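Local coordinates for homoserine O-acetyltransferase (Bacillus anthracis str. 'Ames Ancestor', PDB 3I1I), which probably transfers the acetyl group of acetyl-CoA to the side-chain hydroxyl of homoserine, an activating step toward methionine, at residues F87-D92 / E138-M143; Y120-P125 / P204-G209; I179-N184 / L320-Y325. All blocks are in the same frame, centred on the assembly; numbering follows the deposited sequence.

Contact 1. Residues F87-D92 / E138-M143; sequences FVICTD and ELIKDM
Helix 129-142 packs its last turn against strand 87-91 of the central sheet of an alpha/beta hydrolase fold. It is the helix of a beta-alpha-beta crossover from 87-91 to strand 150-154, passing strand 44-48 on the way. The join is apolar, and all six touching residues are buried. M143, a selenomethionine just past the helix end, touches two strand residues, I89 and F87. Its CB already points at the strand, and CG leaves beside the backbone N, anti to the carbonyl carbon. An extended chi2 of 176° carries the chain on to SE, which meets I89 tip to tip, 4.2 Å from I89 CD1. There the chain bends at chi3, 70°, and delivers the methyl CE to the rim of the F87 ring, near its plane, 3.6 Å from F87 CE2. S297 of the second subunit packs on both F87 and M143, so this end of the contact borders a subunit interface. Toward D92, T91 turns its methyl CG2 to L139 CD2 at 4.1 Å, while its hydroxyl OG1 bonds to Q136 one turn back in the helix. Between these ends I89 and I140 cross obliquely, and their CD1 methyls close to 3.3 Å, tight for two carbons.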
loop_
_atom_site.group_PDB
_atom_site.type_symbol
_atom_site.label_atom_id
_atom_site.label_comp_id
_atom_site.label_asym_id
_atom_site.label_seq_id
_atom_site.Cartn_x
_atom_site.Cartn_y
_atom_site.Cartn_z
ATOM N N PHE A 87 -16.070 33.004 19.609
ATOM C CA PHE A 87 -14.653 33.219 19.413
ATOM C C PHE A 87 -14.097 31.850 19.038
ATOM O O PHE A 87 -14.118 30.929 19.856
ATOM C CB PHE A 87 -14.042 33.732 20.713
ATOM C CG PHE A 87 -12.580 33.976 20.632
ATOM C CD1 PHE A 87 -12.083 34.936 19.767
ATOM C CD2 PHE A 87 -11.712 33.263 21.403
ATOM C CE1 PHE A 87 -10.742 35.177 19.676
ATOM C CE2 PHE A 87 -10.345 33.497 21.330
ATOM C CZ PHE A 87 -9.859 34.461 20.461
ATOM N N VAL A 88 -13.598 31.705 17.818
ATOM C CA VAL A 88 -13.194 30.397 17.308
ATOM C C VAL A 88 -11.682 30.297 17.222
ATOM O O VAL A 88 -11.048 31.215 16.718
ATOM C CB VAL A 88 -13.809 30.151 15.914
ATOM C CG1 VAL A 88 -13.329 28.802 15.312
ATOM C CG2 VAL A 88 -15.334 30.242 15.978
ATOM N N ILE A 89 -11.104 29.199 17.736
ATOM C CA ILE A 89 -9.654 28.985 17.703
ATOM C C ILE A 89 -9.324 27.695 16.950
ATOM O O ILE A 89 -10.050 26.709 17.019
ATOM C CB ILE A 89 -9.054 28.805 19.130
ATOM C CG1 ILE A 89 -9.530 29.914 20.065
ATOM C CG2 ILE A 89 -7.485 28.705 19.075
ATOM C CD1 ILE A 89 -9.192 29.674 21.570
ATOM N N CYS A 90 -8.201 27.696 16.249
ATOM C CA CYS A 90 -7.702 26.501 15.607
ATOM C C CYS A 90 -6.202 26.547 15.627
ATOM O O CYS A 90 -5.627 27.594 15.404
ATOM C CB CYS A 90 -8.201 26.480 14.171
ATOM S SG CYS A 90 -7.839 24.910 13.332
ATOM N N THR A 91 -5.577 25.404 15.837
ATOM C CA THR A 91 -4.141 25.308 16.052
ATOM C C THR A 91 -3.489 24.314 15.080
ATOM O O THR A 91 -4.149 23.408 14.582
ATOM C CB THR A 91 -3.859 24.821 17.509
ATOM O OG1 THR A 91 -4.347 23.486 17.667
ATOM C CG2 THR A 91 -4.543 25.728 18.562
ATOM N N ASP A 92 -2.191 24.464 14.831
ATOM C CA ASP A 92 -1.450 23.481 14.061
ATOM C C ASP A 92 -1.079 22.261 14.941
ATOM O O ASP A 92 -0.551 22.419 16.021
ATOM C CB ASP A 92 -0.120 24.051 13.544
ATOM C CG ASP A 92 -0.274 25.207 12.566
ATOM O OD1 ASP A 92 -1.188 25.201 11.713
ATOM O OD2 ASP A 92 0.601 26.102 12.643
ATOM N N GLU A 138 -2.953 24.078 27.309
ATOM C CA GLU A 138 -2.043 25.063 27.885
ATOM C C GLU A 138 -2.288 26.403 27.269
ATOM O O GLU A 138 -2.278 27.421 27.968
ATOM C CB GLU A 138 -0.585 24.752 27.630
ATOM C CG GLU A 138 -0.154 23.422 28.124
ATOM C CD GLU A 138 0.252 23.462 29.545
ATOM O OE1 GLU A 138 1.480 23.264 29.770
ATOM O OE2 GLU A 138 -0.643 23.673 30.414
ATOM N N LEU A 139 -2.448 26.405 25.949
ATOM C CA LEU A 139 -2.731 27.656 25.243
ATOM C C LEU A 139 -4.060 28.244 25.705
ATOM O O LEU A 139 -4.126 29.398 26.024
ATOM C CB LEU A 139 -2.722 27.467 23.714
ATOM C CG LEU A 139 -3.337 28.600 22.862
ATOM C CD1 LEU A 139 -2.717 29.920 23.285
ATOM C CD2 LEU A 139 -3.151 28.375 21.354
ATOM N N ILE A 140 -5.115 27.440 25.742
ATOM C CA ILE A 140 -6.439 27.929 26.173
ATOM C C ILE A 140 -6.359 28.537 27.600
ATOM O O ILE A 140 -6.846 29.642 27.844
ATOM C CB ILE A 140 -7.486 26.782 26.126
ATOM C CG1 ILE A 140 -7.694 26.304 24.658
ATOM C CG2 ILE A 140 -8.813 27.217 26.699
ATOM C CD1 ILE A 140 -8.291 27.374 23.748
ATOM N N LYS A 141 -5.714 27.820 28.516
ATOM C CA LYS A 141 -5.578 28.289 29.882
ATOM C C LYS A 141 -4.780 29.585 29.921
ATOM O O LYS A 141 -5.216 30.563 30.526
ATOM C CB LYS A 141 -4.987 27.226 30.817
ATOM C CG LYS A 141 -5.977 26.054 31.099
ATOM C CD LYS A 141 -5.502 25.053 32.241
ATOM C CE LYS A 141 -4.402 24.011 31.787
ATOM N NZ LYS A 141 -4.311 22.681 32.607
ATOM N N ASP A 142 -3.677 29.621 29.193
ATOM C CA ASP A 142 -2.836 30.791 29.177
ATOM C C ASP A 142 -3.513 31.988 28.560
ATOM O O ASP A 142 -3.111 33.117 28.851
ATOM C CB ASP A 142 -1.507 30.532 28.480
ATOM C CG ASP A 142 -0.573 29.675 29.307
ATOM O OD1 ASP A 142 -0.880 29.388 30.477
ATOM O OD2 ASP A 142 0.477 29.271 28.787
HETATM N N MSE A 143 -4.526 31.766 27.733
HETATM C CA MSE A 143 -5.323 32.857 27.184
HETATM C C MSE A 143 -6.408 33.289 28.171
HETATM O O MSE A 143 -7.146 34.212 27.900
HETATM C CB MSE A 143 -5.965 32.444 25.860
HETATM C CG MSE A 143 -4.999 32.376 24.716
HETATM SE SE MSE A 143 -5.896 31.725 23.085
HETATM C CE MSE A 143 -7.032 33.269 22.719
#

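Contact 2. Residues Y120-P125 / P204-G209; sequences YAMDFP and PSWKGG
A Met-aromatic contact near the surface joins two loops here: 120-125, between strand 87-91 and helix 129-142, and 204-209, which follows helix 186-202. M122, a selenomethionine, does most of the touching. Its CG leaves beside the backbone N, and bends at chi2 (-49°) and chi3 (-58°) curl the chain, which crosses the W206 side chain at about a right angle. SE comes in at the rim of the indole, close to its plane: it lies 3.8 Å from W206 CZ2 and 5.2 Å from the centre of the six-membered ring, 83° off the normal. In the alpha/beta hydrolase fold the first loop belongs to the core, whereas the second lies in the helical insertion between strands 174-178 and 309-313, the usual place of the lid. N278 of helix 277-289 ties the lid loop down, bonding through OD1 to W206 NE1 and through ND2 to G209 O. The loop curls back over its own tryptophan, so that G209 N sits 3.3 Å above the centre of the W206 ring. M122 CG packs 3.8 Å from G208 O and, where G209 presents no side chain, 4.2 Å from G209 CA. V254 of the third subunit also packs on M122.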
loop_
_atom_site.group_PDB
_atom_site.type_symbol
_atom_site.label_atom_id
_atom_site.label_comp_id
_atom_site.label_asym_id
_atom_site.label_seq_id
_atom_site.Cartn_x
_atom_site.Cartn_y
_atom_site.Cartn_z
ATOM N N TYR A 120 15.731 16.598 14.562
ATOM C CA TYR A 120 15.336 15.434 15.344
ATOM C C TYR A 120 15.311 14.165 14.485
ATOM O O TYR A 120 15.750 13.097 14.925
ATOM C CB TYR A 120 13.942 15.641 15.936
ATOM C CG TYR A 120 13.897 16.521 17.164
ATOM C CD1 TYR A 120 14.271 16.022 18.399
ATOM C CD2 TYR A 120 13.449 17.828 17.102
ATOM C CE1 TYR A 120 14.234 16.799 19.527
ATOM C CE2 TYR A 120 13.406 18.614 18.233
ATOM C CZ TYR A 120 13.801 18.084 19.444
ATOM O OH TYR A 120 13.746 18.821 20.593
ATOM N N ALA A 121 14.781 14.288 13.270
ATOM C CA ALA A 121 14.582 13.138 12.412
ATOM C C ALA A 121 13.850 12.035 13.194
ATOM O O ALA A 121 12.923 12.337 13.948
ATOM C CB ALA A 121 15.928 12.668 11.827
HETATM N N MSE A 122 14.270 10.780 13.055
HETATM C CA MSE A 122 13.636 9.663 13.774
HETATM C C MSE A 122 13.919 9.638 15.275
HETATM O O MSE A 122 13.342 8.804 16.008
HETATM C CB MSE A 122 13.993 8.315 13.143
HETATM C CG MSE A 122 13.556 8.187 11.693
HETATM SE SE MSE A 122 11.674 8.698 11.356
HETATM C CE MSE A 122 10.819 7.439 12.572
ATOM N N ASP A 123 14.748 10.561 15.762
ATOM C CA ASP A 123 14.821 10.783 17.200
ATOM C C ASP A 123 13.616 11.583 17.731
ATOM O O ASP A 123 13.473 11.742 18.945
ATOM C CB ASP A 123 16.141 11.458 17.597
ATOM C CG ASP A 123 16.299 11.594 19.123
ATOM O OD1 ASP A 123 16.138 10.579 19.830
ATOM O OD2 ASP A 123 16.531 12.726 19.613
ATOM N N PHE A 124 12.732 12.077 16.858
ATOM C CA PHE A 124 11.543 12.755 17.380
ATOM C C PHE A 124 10.662 11.794 18.175
ATOM O O PHE A 124 10.533 10.633 17.821
ATOM C CB PHE A 124 10.730 13.431 16.282
ATOM C CG PHE A 124 9.769 14.451 16.813
ATOM C CD1 PHE A 124 10.215 15.726 17.132
ATOM C CD2 PHE A 124 8.449 14.122 17.048
ATOM C CE1 PHE A 124 9.358 16.674 17.648
ATOM C CE2 PHE A 124 7.573 15.061 17.564
ATOM C CZ PHE A 124 8.027 16.342 17.879
ATOM N N PRO A 125 10.063 12.269 19.273
ATOM C CA PRO A 125 9.265 11.323 20.042
ATOM C C PRO A 125 7.937 11.010 19.388
ATOM O O PRO A 125 7.379 11.841 18.691
ATOM C CB PRO A 125 9.005 12.053 21.360
ATOM C CG PRO A 125 9.141 13.490 21.036
ATOM C CD PRO A 125 10.168 13.577 19.938
ATOM N N PRO A 204 14.409 3.437 -0.742
ATOM C CA PRO A 204 15.823 3.682 -0.381
ATOM C C PRO A 204 16.217 5.160 -0.257
ATOM O O PRO A 204 17.190 5.498 0.406
ATOM C CB PRO A 204 16.618 3.033 -1.515
ATOM C CG PRO A 204 15.644 2.505 -2.499
ATOM C CD PRO A 204 14.245 2.740 -2.033
ATOM N N SER A 205 15.492 6.028 -0.936
ATOM C CA SER A 205 15.673 7.461 -0.766
ATOM C C SER A 205 15.392 7.943 0.650
ATOM O O SER A 205 15.789 9.033 1.000
ATOM C CB SER A 205 14.713 8.193 -1.681
ATOM O OG SER A 205 15.176 8.099 -2.989
ATOM N N TRP A 206 14.672 7.149 1.439
ATOM C CA TRP A 206 14.306 7.553 2.789
ATOM C C TRP A 206 15.556 7.722 3.632
ATOM O O TRP A 206 15.565 8.543 4.556
ATOM C CB TRP A 206 13.373 6.539 3.436
ATOM C CG TRP A 206 12.949 6.914 4.804
ATOM C CD1 TRP A 206 12.278 8.043 5.163
ATOM C CD2 TRP A 206 13.116 6.147 6.002
ATOM N NE1 TRP A 206 12.077 8.062 6.510
ATOM C CE2 TRP A 206 12.558 6.899 7.054
ATOM C CE3 TRP A 206 13.708 4.917 6.291
ATOM C CZ2 TRP A 206 12.556 6.461 8.373
ATOM C CZ3 TRP A 206 13.718 4.474 7.609
ATOM C CH2 TRP A 206 13.142 5.248 8.632
ATOM N N LYS A 207 16.588 6.938 3.300
ATOM C CA LYS A 207 17.893 6.994 3.955
ATOM C C LYS A 207 17.798 7.053 5.462
ATOM O O LYS A 207 18.397 7.919 6.099
ATOM C CB LYS A 207 18.659 8.211 3.480
ATOM C CG LYS A 207 19.193 8.108 2.069
ATOM C CD LYS A 207 19.484 9.498 1.538
ATOM C CE LYS A 207 20.086 9.486 0.126
ATOM N NZ LYS A 207 19.654 10.714 -0.635
ATOM N N GLY A 208 17.023 6.146 6.028
ATOM C CA GLY A 208 16.936 6.027 7.465
ATOM C C GLY A 208 16.291 7.230 8.120
ATOM O O GLY A 208 16.366 7.398 9.327
ATOM N N GLY A 209 15.615 8.056 7.336
ATOM C CA GLY A 209 15.036 9.275 7.875
ATOM C C GLY A 209 15.918 10.494 7.679
ATOM O O GLY A 209 15.462 11.609 7.902
#

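Contact 3. Residues I179-N184 / L320-Y325; sequences ITNPQN and LQPSRY. With PO4 (phosphate ion), chain C.
Two loops at the C-terminal ends of neighbouring strands, 174-178 and 309-313, are knitted together here by side-chain amides. On the packed side Q321 and N181 run antiparallel alongside each other, their amide planes 60° apart. N181 ND2 gives one N-H to Q321 OE1 at 2.8 Å, in the plane of that carbonyl, and the other to the backbone P322 O at 3.2 Å, approaching from above the carbonyl plane. Q321, bent at chi2 (-58°), crosses N184 at about a right angle and sends NE2 to N184 OD1, 3.0 Å away and in plane for both groups. Each end of the Q321 amide is thus engaged, which fixes its rotation. N184 ND2 in turn holds S189. A water lies 2.9 Å from both T180 O and Q321 O, spanning the two backbones. The other side is looser. Y325 comes nearest with CB, 3.3 Å from N181 OD1, its ring edge next, before the ring turns outward so that OH bonds to E234 of the third subunit. R324 lays CG over one face of that ring and runs outward, where NH1 binds O2 of a phosphate, probably from the crystallisation liquor, at 2.8 Å. In the inferred Ser-His-Asp triad of S155, H351 and D318, T180 OG1 bonds to S155 O, and the backbone N-H groups of L320 and Q321 both reach D318 OD1. That double grip probably steadies the carboxylate and favours its charged form.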
loop_
_atom_site.group_PDB
_atom_site.type_symbol
_atom_site.label_atom_id
_atom_site.label_comp_id
_atom_site.label_asym_id
_atom_site.label_seq_id
_atom_site.Cartn_x
_atom_site.Cartn_y
_atom_site.Cartn_z
ATOM N N ILE A 179 -16.901 12.661 11.062
ATOM C CA ILE A 179 -16.169 11.560 10.340
ATOM C C ILE A 179 -14.976 11.010 11.116
ATOM O O ILE A 179 -13.868 11.001 10.635
ATOM C CB ILE A 179 -15.777 11.971 8.889
ATOM C CG1 ILE A 179 -14.938 13.279 8.859
ATOM C CG2 ILE A 179 -17.045 12.156 8.056
ATOM C CD1 ILE A 179 -14.088 13.422 7.620
ATOM N N THR A 180 -15.241 10.554 12.339
ATOM C CA THR A 180 -14.219 10.096 13.267
ATOM C C THR A 180 -14.720 8.841 14.065
ATOM O O THR A 180 -15.822 8.348 13.849
ATOM C CB THR A 180 -13.796 11.269 14.234
ATOM O OG1 THR A 180 -12.567 10.946 14.914
ATOM C CG2 THR A 180 -14.906 11.567 15.276
ATOM N N ASN A 181 -13.897 8.353 14.995
ATOM C CA ASN A 181 -14.229 7.184 15.850
ATOM C C ASN A 181 -13.393 7.253 17.125
ATOM O O ASN A 181 -12.325 7.900 17.137
ATOM C CB ASN A 181 -13.929 5.870 15.133
ATOM C CG ASN A 181 -15.095 5.362 14.348
ATOM O OD1 ASN A 181 -16.210 5.348 14.853
ATOM N ND2 ASN A 181 -14.863 4.957 13.098
ATOM N N PRO A 182 -13.869 6.601 18.200
ATOM C CA PRO A 182 -13.156 6.649 19.463
ATOM C C PRO A 182 -11.858 5.861 19.441
ATOM O O PRO A 182 -11.006 6.068 20.299
ATOM C CB PRO A 182 -14.149 6.046 20.467
ATOM C CG PRO A 182 -15.106 5.298 19.661
ATOM C CD PRO A 182 -15.140 5.869 18.311
ATOM N N GLN A 183 -11.749 4.936 18.493
ATOM C CA GLN A 183 -10.578 4.069 18.360
ATOM C C GLN A 183 -10.346 3.870 16.892
ATOM O O GLN A 183 -11.290 3.568 16.188
ATOM C CB GLN A 183 -10.840 2.704 19.016
ATOM C CG GLN A 183 -11.120 2.778 20.505
ATOM C CD GLN A 183 -11.476 1.415 21.120
ATOM O OE1 GLN A 183 -12.458 0.794 20.718
ATOM N NE2 GLN A 183 -10.698 0.976 22.123
ATOM N N ASN A 184 -9.130 4.076 16.398
ATOM C CA ASN A 184 -8.935 3.992 14.971
ATOM C C ASN A 184 -9.207 2.539 14.548
ATOM O O ASN A 184 -8.638 1.611 15.105
ATOM C CB ASN A 184 -7.541 4.409 14.544
ATOM C CG ASN A 184 -7.482 4.742 13.063
ATOM O OD1 ASN A 184 -8.220 5.615 12.628
ATOM N ND2 ASN A 184 -6.614 4.069 12.292
ATOM N N LEU A 320 -12.976 4.856 5.754
ATOM C CA LEU A 320 -11.847 5.024 6.698
ATOM C C LEU A 320 -12.355 4.935 8.108
ATOM O O LEU A 320 -11.681 4.398 8.970
ATOM C CB LEU A 320 -11.132 6.366 6.525
ATOM C CG LEU A 320 -10.247 6.470 5.295
ATOM C CD1 LEU A 320 -9.986 7.961 5.025
ATOM C CD2 LEU A 320 -8.935 5.673 5.482
ATOM N N GLN A 321 -13.553 5.449 8.332
ATOM C CA GLN A 321 -14.120 5.529 9.654
ATOM C C GLN A 321 -15.551 4.985 9.645
ATOM O O GLN A 321 -16.525 5.749 9.559
ATOM C CB GLN A 321 -14.098 6.988 10.135
ATOM C CG GLN A 321 -12.673 7.573 10.385
ATOM C CD GLN A 321 -11.877 6.778 11.400
ATOM O OE1 GLN A 321 -12.432 6.033 12.233
ATOM N NE2 GLN A 321 -10.578 6.873 11.303
ATOM N N PRO A 322 -15.687 3.651 9.727
ATOM C CA PRO A 322 -17.000 3.030 9.667
ATOM C C PRO A 322 -17.920 3.559 10.746
ATOM O O PRO A 322 -17.543 3.676 11.913
ATOM C CB PRO A 322 -16.682 1.568 9.896
ATOM C CG PRO A 322 -15.298 1.407 9.382
ATOM C CD PRO A 322 -14.617 2.647 9.793
ATOM N N SER A 323 -19.128 3.887 10.378
ATOM C CA SER A 323 -19.977 4.587 11.297
ATOM C C SER A 323 -20.501 3.697 12.441
ATOM O O SER A 323 -20.958 4.202 13.476
ATOM C CB SER A 323 -21.133 5.212 10.531
ATOM O OG SER A 323 -22.024 4.212 10.168
ATOM N N ARG A 324 -20.449 2.374 12.300
ATOM C CA ARG A 324 -21.023 1.562 13.382
ATOM C C ARG A 324 -20.411 1.881 14.769
ATOM O O ARG A 324 -21.083 1.766 15.766
ATOM C CB ARG A 324 -20.940 0.062 13.109
ATOM C CG ARG A 324 -19.536 -0.442 13.129
ATOM C CD ARG A 324 -19.464 -1.883 12.681
ATOM N NE ARG A 324 -20.084 -2.771 13.642
ATOM C CZ ARG A 324 -20.605 -3.967 13.366
ATOM N NH1 ARG A 324 -20.596 -4.469 12.152
ATOM N NH2 ARG A 324 -21.106 -4.676 14.338
ATOM N N TYR A 325 -19.151 2.276 14.831
ATOM C CA TYR A 325 -18.535 2.529 16.134
ATOM C C TYR A 325 -18.979 3.869 16.706
ATOM O O TYR A 325 -18.870 4.066 17.902
ATOM C CB TYR A 325 -17.014 2.427 16.055
ATOM C CG TYR A 325 -16.582 1.151 15.384
ATOM C CD1 TYR A 325 -16.777 -0.074 16.005
ATOM C CD2 TYR A 325 -16.055 1.166 14.092
ATOM C CE1 TYR A 325 -16.432 -1.268 15.373
ATOM C CE2 TYR A 325 -15.677 -0.010 13.453
ATOM C CZ TYR A 325 -15.875 -1.227 14.083
ATOM O OH TYR A 325 -15.525 -2.393 13.443
HETATM P P PO4 C . -19.863 -2.965 8.718
HETATM O O1 PO4 C . -19.053 -1.773 9.177
HETATM O O2 PO4 C . -19.536 -4.164 9.576
HETATM O O3 PO4 C . -19.592 -3.299 7.265
HETATM O O4 PO4 C . -21.340 -2.669 8.837
HETATM O O HOH W 1 -17.470 7.545 11.580
#

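The three contacts mark separate corners of one chain, and none touches another. The centres of contacts 1 and 2 lie about 31 Å apart. Those of contacts 2 and 3 are about 30 Å apart, and those of contacts 1 and 3 about 26 Å. By nearest atoms contacts 1 and 2 come closest, about 11 Å apart. Along the sequence contact 2 interleaves with both others, while contact 1 closes before contact 3 opens. Contact 3 adjoins the probable catalytic triad. Contact 1 stands on the same central sheet, and the nearest atoms of contacts 1 and 3 are about 14 Å apart; contact 2 ties the helical insertion to the core. Contacts 2 and 3 both meet the third subunit, whereas contact 1 meets the second.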